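Local coordinates for probable transcriptional repressor protein (Mycobacterium tuberculosis, PDB 4FX0) that acts as an oxidation-sensing, redox-dependent transcription factor of the MarR family, probably binding DNA to repress its target genes, at residues Leu26-Leu31 with Ala104-Ala108; Ser37-Val41 with Leu58-Ile62; Asp79-Arg83 with Ile95-Gly101. All coordinates share one frame; numbering follows the deposited sequence.

Interaction 1. Residues Leu26-Leu31 with Ala104-Ala108; sequences LRPSGL and ALQKA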
# COMPACT_ATOMS: atom_id res chain seq x y z
N LEU B 26 1.17 -3.56 16.64
CA LEU B 26 2.13 -2.57 17.14
C LEU B 26 1.53 -1.61 18.16
O LEU B 26 2.23 -0.75 18.69
CB LEU B 26 2.73 -1.79 15.97
CG LEU B 26 3.74 -2.53 15.10
CD1 LEU B 26 4.01 -1.76 13.82
CD2 LEU B 26 5.03 -2.77 15.87
N ARG B 27 0.23 -1.75 18.42
CA ARG B 27 -0.46 -0.88 19.37
C ARG B 27 0.36 -0.60 20.63
O ARG B 27 0.57 0.56 20.98
CB ARG B 27 -1.83 -1.46 19.74
CG ARG B 27 -3.01 -0.70 19.14
CD ARG B 27 -4.22 -1.61 18.96
NE ARG B 27 -4.61 -2.27 20.20
CZ ARG B 27 -5.55 -3.21 20.28
NH1 ARG B 27 -6.20 -3.60 19.19
NH2 ARG B 27 -5.84 -3.76 21.45
N PRO B 28 0.83 -1.66 21.32
CA PRO B 28 1.57 -1.49 22.58
C PRO B 28 2.79 -0.58 22.46
O PRO B 28 3.07 0.17 23.39
CB PRO B 28 2.01 -2.92 22.91
CG PRO B 28 0.99 -3.78 22.27
CD PRO B 28 0.63 -3.08 20.99
N SER B 29 3.50 -0.65 21.35
CA SER B 29 4.71 0.15 21.18
C SER B 29 4.39 1.59 20.81
O SER B 29 5.28 2.44 20.73
CB SER B 29 5.62 -0.47 20.11
OG SER B 29 5.03 -0.37 18.83
N GLY B 30 3.11 1.87 20.58
CA GLY B 30 2.67 3.20 20.23
C GLY B 30 3.13 3.63 18.85
O GLY B 30 3.32 4.82 18.59
N LEU B 31 3.30 2.66 17.95
CA LEU B 31 3.77 2.94 16.60
C LEU B 31 2.80 2.44 15.54
O LEU B 31 2.17 1.39 15.71
CB LEU B 31 5.14 2.30 16.36
CG LEU B 31 6.28 2.78 17.25
CD1 LEU B 31 7.58 2.13 16.81
CD2 LEU B 31 6.40 4.29 17.19
N ALA B 104 11.03 2.71 21.63
CA ALA B 104 9.80 2.31 20.95
C ALA B 104 10.08 1.27 19.87
O ALA B 104 9.36 0.28 19.75
CB ALA B 104 9.11 3.53 20.34
N LEU B 105 11.13 1.49 19.09
CA LEU B 105 11.51 0.54 18.05
C LEU B 105 11.84 -0.81 18.67
O LEU B 105 11.31 -1.84 18.26
CB LEU B 105 12.71 1.06 17.25
CG LEU B 105 13.22 0.15 16.14
CD1 LEU B 105 12.11 -0.20 15.17
CD2 LEU B 105 14.39 0.80 15.41
N GLN B 106 12.72 -0.80 19.67
CA GLN B 106 13.11 -2.02 20.38
C GLN B 106 11.89 -2.77 20.88
O GLN B 106 11.81 -3.99 20.78
CB GLN B 106 14.04 -1.67 21.55
CG GLN B 106 14.73 -2.87 22.18
CD GLN B 106 15.54 -2.50 23.40
OE1 GLN B 106 15.12 -2.73 24.53
NE2 GLN B 106 16.72 -1.91 23.18
N LYS B 107 10.93 -2.02 21.41
CA LYS B 107 9.70 -2.60 21.95
C LYS B 107 8.79 -3.12 20.84
O LYS B 107 8.09 -4.12 21.01
CB LYS B 107 8.96 -1.57 22.80
CG LYS B 107 7.67 -2.09 23.42
CD LYS B 107 7.15 -1.12 24.47
CE LYS B 107 5.95 -1.69 25.20
NZ LYS B 107 5.53 -0.83 26.35
N ALA B 108 8.80 -2.43 19.70
CA ALA B 108 7.93 -2.78 18.58
C ALA B 108 8.41 -4.03 17.84
O ALA B 108 7.60 -4.81 17.35
CB ALA B 108 7.82 -1.60 17.62
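This is a buried, largely apolar turn-against-helix contact in a MarR-type winged-helix protein, where the loop after helix 7-26 rests on helix 99-119. In this family the first and the last two helices build most of the dimerisation region, so the contact lies where that region passes into the DNA-binding lobe that starts with helix 33-45. The 3-10 turn 27-29 brings the loop in close: the CA atoms of Ser29 and Ala108 are 5.1 Å apart. Three side chains of residues 26-31 converge on the methyl of Ala108. Leu26 reaches it with CD2, 3.5 Å from Ala108 CB, and Leu31 approaches with CD1 at 3.8 Å from the same CB, while Ser29 sets its CB and OG against it from a third direction. The Leu31 branch also lies beside the preceding turn of the helix, with CD1 4.1 Å from Ala104 CB. At the solvent side the extended chain of Lys107 runs alongside the turn and brings CE to 3.9 Å from Pro28 O. Beyond the segments, Leu111 continues the helix surface under Pro28 and Ser29, and Phe36 of helix 33-45 packs on Ala108. The loop keeps its shape by internal bonds: Gly30 N donates to Arg27 O at 2.9 Å, and Gly30 itself adopts a positive phi of 69° as the chain leaves the turn. Ser29 turns its hydroxyl back toward Leu26, with OG placed between the backbone N and the carbonyl carbon (chi1 68°). Buried against an alanine methyl, that hydroxyl is satisfied within its own turn: Ser29 OG donates to Leu26 O at 2.8 Å, in the carbonyl plane and on a lone pair.

Interaction 2. Residues Ser37-Val41 with Leu58-Ile62; sequences STLAV and LAARI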
# COMPACT_ATOMS: atom_id res chain seq x y z
N SER B 37 8.16 1.53 10.36
CA SER B 37 8.98 1.38 9.16
C SER B 37 10.06 2.45 9.08
O SER B 37 11.24 2.14 8.97
CB SER B 37 8.10 1.42 7.91
OG SER B 37 7.14 0.37 7.92
N THR B 38 9.64 3.71 9.12
CA THR B 38 10.58 4.82 9.01
C THR B 38 11.65 4.73 10.08
O THR B 38 12.84 4.93 9.81
CB THR B 38 9.88 6.19 9.08
OG1 THR B 38 9.36 6.40 10.40
CG2 THR B 38 8.74 6.27 8.08
N LEU B 39 11.24 4.43 11.31
CA LEU B 39 12.19 4.26 12.41
C LEU B 39 13.22 3.21 12.03
O LEU B 39 14.43 3.48 12.03
CB LEU B 39 11.48 3.83 13.69
CG LEU B 39 10.66 4.90 14.41
CD1 LEU B 39 10.12 4.35 15.72
CD2 LEU B 39 11.51 6.14 14.67
N ALA B 40 12.74 2.01 11.72
CA ALA B 40 13.61 0.91 11.33
C ALA B 40 14.61 1.37 10.27
O ALA B 40 15.81 1.11 10.38
CB ALA B 40 12.78 -0.25 10.81
N VAL B 41 14.10 2.05 9.25
CA VAL B 41 14.94 2.58 8.18
C VAL B 41 16.04 3.47 8.73
O VAL B 41 17.21 3.33 8.36
CB VAL B 41 14.12 3.40 7.17
CG1 VAL B 41 15.03 4.18 6.24
CG2 VAL B 41 13.19 2.49 6.37
N LEU B 58 13.36 9.23 1.22
CA LEU B 58 12.89 8.47 2.37
C LEU B 58 11.51 7.87 2.11
O LEU B 58 11.29 6.68 2.32
CB LEU B 58 12.85 9.36 3.61
CG LEU B 58 12.33 8.71 4.90
CD1 LEU B 58 13.22 7.55 5.29
CD2 LEU B 58 12.26 9.74 6.02
N ALA B 59 10.58 8.71 1.67
CA ALA B 59 9.21 8.28 1.39
C ALA B 59 9.20 7.08 0.46
O ALA B 59 8.42 6.14 0.65
CB ALA B 59 8.41 9.43 0.80
N ALA B 60 10.06 7.11 -0.55
CA ALA B 60 10.16 6.02 -1.51
C ALA B 60 10.63 4.73 -0.83
O ALA B 60 10.10 3.65 -1.09
CB ALA B 60 11.09 6.39 -2.65
N ARG B 61 11.62 4.85 0.04
CA ARG B 61 12.17 3.69 0.74
C ARG B 61 11.12 2.97 1.59
O ARG B 61 11.12 1.75 1.65
CB ARG B 61 13.37 4.09 1.61
CG ARG B 61 14.72 3.69 1.01
CD ARG B 61 15.89 4.39 1.68
NE ARG B 61 16.23 3.82 2.98
CZ ARG B 61 16.96 2.72 3.15
NH1 ARG B 61 17.40 2.05 2.10
NH2 ARG B 61 17.23 2.28 4.37
N ILE B 62 10.24 3.73 2.23
CA ILE B 62 9.18 3.14 3.04
C ILE B 62 7.97 2.78 2.18
O ILE B 62 7.09 2.03 2.61
CB ILE B 62 8.78 4.06 4.22
CG1 ILE B 62 9.90 4.12 5.26
CG2 ILE B 62 7.51 3.57 4.89
CD1 ILE B 62 10.98 5.13 4.95
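Ser37 OG has two hydrogen-bond partners: it donates to Asn33 O one turn back on its own helix and accepts from Arg12 NH2 of the second subunit, while Ser37 CB packs 3.8 Å from Ile62 CG2. The contact joins helix 33-45 to helix 55-62, which in the winged helix-turn-helix of MarR proteins precedes the recognition helix, here 66-78. The two short segments cross at 110°, their axes 10.1 Å apart, and meet through side chains. Ile62, the last residue of its helix, is wedged into the surface formed by Ser37, Thr38 and Val41. Its CG1 stands anti to the carbonyl carbon (chi1 -70°), which sends the ethyl arm across Thr38 and Val41 and leaves CG2 to Ser37. Along that arm CG1 of Ile62 touches Thr38 CG2 at 3.7 Å, and the terminal CD1 lies 3.7 Å from Val41 CG2. Thr38 turns only its methyl to Ile62, as its hydroxyl is hydrogen-bonded to Gln35 O. Leu58, one turn earlier, brings its tip to the other valine methyl, CD1 3.9 Å from Val41 CG1, and packs also on Leu69 of helix 66-78. Arg12 of the second subunit packs on Ile62 as well, so the dimer partner reaches this helix pair directly. On the solvent-exposed side the Arg61 chain bends at chi3 (77°) and crosses Val41, placing the methyl CG1 at the edge of the guanidinium, near its plane and 3.5 Å from Arg61 NH2.

Interaction 3. Residues Asp79-Arg83 with Ile95-Gly101; sequences DGLVR and IELTAKG
Arg83 and Glu96 are joined by backbone and side chain alike. As an antiparallel hydrogen-bonded pair they exchange two main-chain bonds, Arg83 N to Glu96 O at 2.7 Å and Glu96 N to Arg83 O at 2.8 Å. On their side-chain face, Arg83 bends at chi3 (51°) and folds its guanidinium over Glu96 CB, forming a salt bridge from NH2 to Glu96 OE1 at 2.6 Å. NH2 and, weakly, NE both point to OE1, which NH2 meets from above the carboxylate plane, the two planes 73° apart; Glu96 OE2 accepts from Gly50 N. Beyond the strands, Thr98 N donates to Leu81 O at 3.1 Å, from above the carbonyl plane. Thr98 is the N-cap residue of helix 99-119, and its OG1 accepts from Gly101 N at 3.1 Å. The extended Lys100 chain passes obliquely across Leu81, its CG 3.7 Å from Leu81 CD2, to a long, weak salt bridge with Asp79. Gly80 closes helix 66-78 with a Schellman motif. The hairpin of strands 82-86 and 93-97, the wing of the fold, links helix 66-78 to helix 99-119, while Val82 and Leu97 face Leu39 of helix 33-45 and backbone hydrogen bonds join Ile95 to Ile51 of strand 51-53.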
# COMPACT_ATOMS: atom_id res chain seq x y z
N ASP B 79 6.67 13.75 18.95
CA ASP B 79 6.55 12.81 20.05
C ASP B 79 7.93 12.43 20.60
O ASP B 79 8.04 11.56 21.47
CB ASP B 79 5.79 11.56 19.61
CG ASP B 79 5.36 10.69 20.78
OD1 ASP B 79 4.31 10.99 21.38
OD2 ASP B 79 6.07 9.72 21.09
N GLY B 80 8.97 13.07 20.08
CA GLY B 80 10.32 12.85 20.57
C GLY B 80 10.89 11.50 20.22
O GLY B 80 11.76 10.98 20.93
N LEU B 81 10.41 10.91 19.13
CA LEU B 81 10.95 9.65 18.65
C LEU B 81 12.12 9.92 17.72
O LEU B 81 13.10 9.17 17.69
CB LEU B 81 9.87 8.86 17.91
CG LEU B 81 8.58 8.59 18.68
CD1 LEU B 81 7.67 7.68 17.87
CD2 LEU B 81 8.88 7.97 20.04
N VAL B 82 12.01 11.00 16.96
CA VAL B 82 13.05 11.39 16.02
C VAL B 82 13.40 12.86 16.19
O VAL B 82 12.57 13.66 16.62
CB VAL B 82 12.61 11.14 14.56
CG1 VAL B 82 12.38 9.66 14.33
CG2 VAL B 82 11.35 11.93 14.24
N ARG B 83 14.64 13.20 15.86
CA ARG B 83 15.09 14.58 15.94
C ARG B 83 15.47 15.04 14.54
O ARG B 83 16.38 14.50 13.92
CB ARG B 83 16.28 14.70 16.90
CG ARG B 83 16.61 16.11 17.35
CD ARG B 83 17.63 16.11 18.47
NE ARG B 83 18.80 15.30 18.15
CZ ARG B 83 19.02 14.07 18.61
NH1 ARG B 83 18.14 13.50 19.42
NH2 ARG B 83 20.12 13.41 18.26
N ILE B 95 17.99 13.68 9.94
CA ILE B 95 17.09 12.97 10.84
C ILE B 95 17.87 12.04 11.77
O ILE B 95 18.75 11.29 11.33
CB ILE B 95 16.03 12.15 10.07
CG1 ILE B 95 15.30 13.04 9.05
CG2 ILE B 95 15.03 11.53 11.03
CD1 ILE B 95 15.73 12.80 7.62
N GLU B 96 17.55 12.09 13.06
CA GLU B 96 18.23 11.27 14.06
C GLU B 96 17.24 10.54 14.97
O GLU B 96 16.14 11.02 15.22
CB GLU B 96 19.16 12.13 14.92
CG GLU B 96 20.43 12.57 14.22
CD GLU B 96 21.31 13.45 15.08
OE1 GLU B 96 20.75 14.24 15.87
OE2 GLU B 96 22.55 13.35 14.97
N LEU B 97 17.66 9.37 15.45
CA LEU B 97 16.87 8.62 16.42
C LEU B 97 17.13 9.15 17.82
O LEU B 97 18.28 9.30 18.24
CB LEU B 97 17.20 7.13 16.37
CG LEU B 97 16.41 6.26 15.39
CD1 LEU B 97 16.70 4.80 15.66
CD2 LEU B 97 14.92 6.54 15.50
N THR B 98 16.05 9.42 18.55
CA THR B 98 16.16 9.77 19.95
C THR B 98 16.14 8.49 20.78
O THR B 98 15.65 7.46 20.32
CB THR B 98 15.01 10.68 20.40
OG1 THR B 98 13.76 9.99 20.24
CG2 THR B 98 14.99 11.96 19.58
N ALA B 99 16.68 8.57 21.99
CA ALA B 99 16.69 7.42 22.90
C ALA B 99 15.29 6.82 23.02
O ALA B 99 15.13 5.61 23.07
CB ALA B 99 17.21 7.84 24.26
N LYS B 100 14.29 7.69 23.06
CA LYS B 100 12.90 7.26 23.14
C LYS B 100 12.50 6.51 21.88
O LYS B 100 11.80 5.50 21.94
CB LYS B 100 11.98 8.46 23.36
CG LYS B 100 10.50 8.11 23.39
CD LYS B 100 9.65 9.32 23.75
CE LYS B 100 8.18 8.97 23.77
NZ LYS B 100 7.34 10.10 24.26
N GLY B 101 12.95 7.01 20.73
CA GLY B 101 12.70 6.35 19.46
C GLY B 101 13.27 4.95 19.47
O GLY B 101 12.59 3.99 19.12

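Interactions 2 and 3 lie in the winged-helix lobe and interaction 1 at its border with the dimerisation region, the centres 13 to 16 Å apart. Interaction 1 closes the longest loop, and interactions 2 and 3 are nested inside it in series, the helix pair first and the wing hairpin after it. Interactions 1 and 3 share helix 99-119, and Leu31 CD2 touches Leu81 CD1 at 3.7 Å. Helix 33-45 connects all three: while its Ser37-Val41 segment faces helix 55-62, Leu39 meets Leu31 of interaction 1 and both Val82 and Leu97 of interaction 3. The probably DNA-reading helix-turn-helix and wing are thereby packed, largely through helix 33-45, against the long helix 99-119, probably dimer-forming as in other MarR proteins.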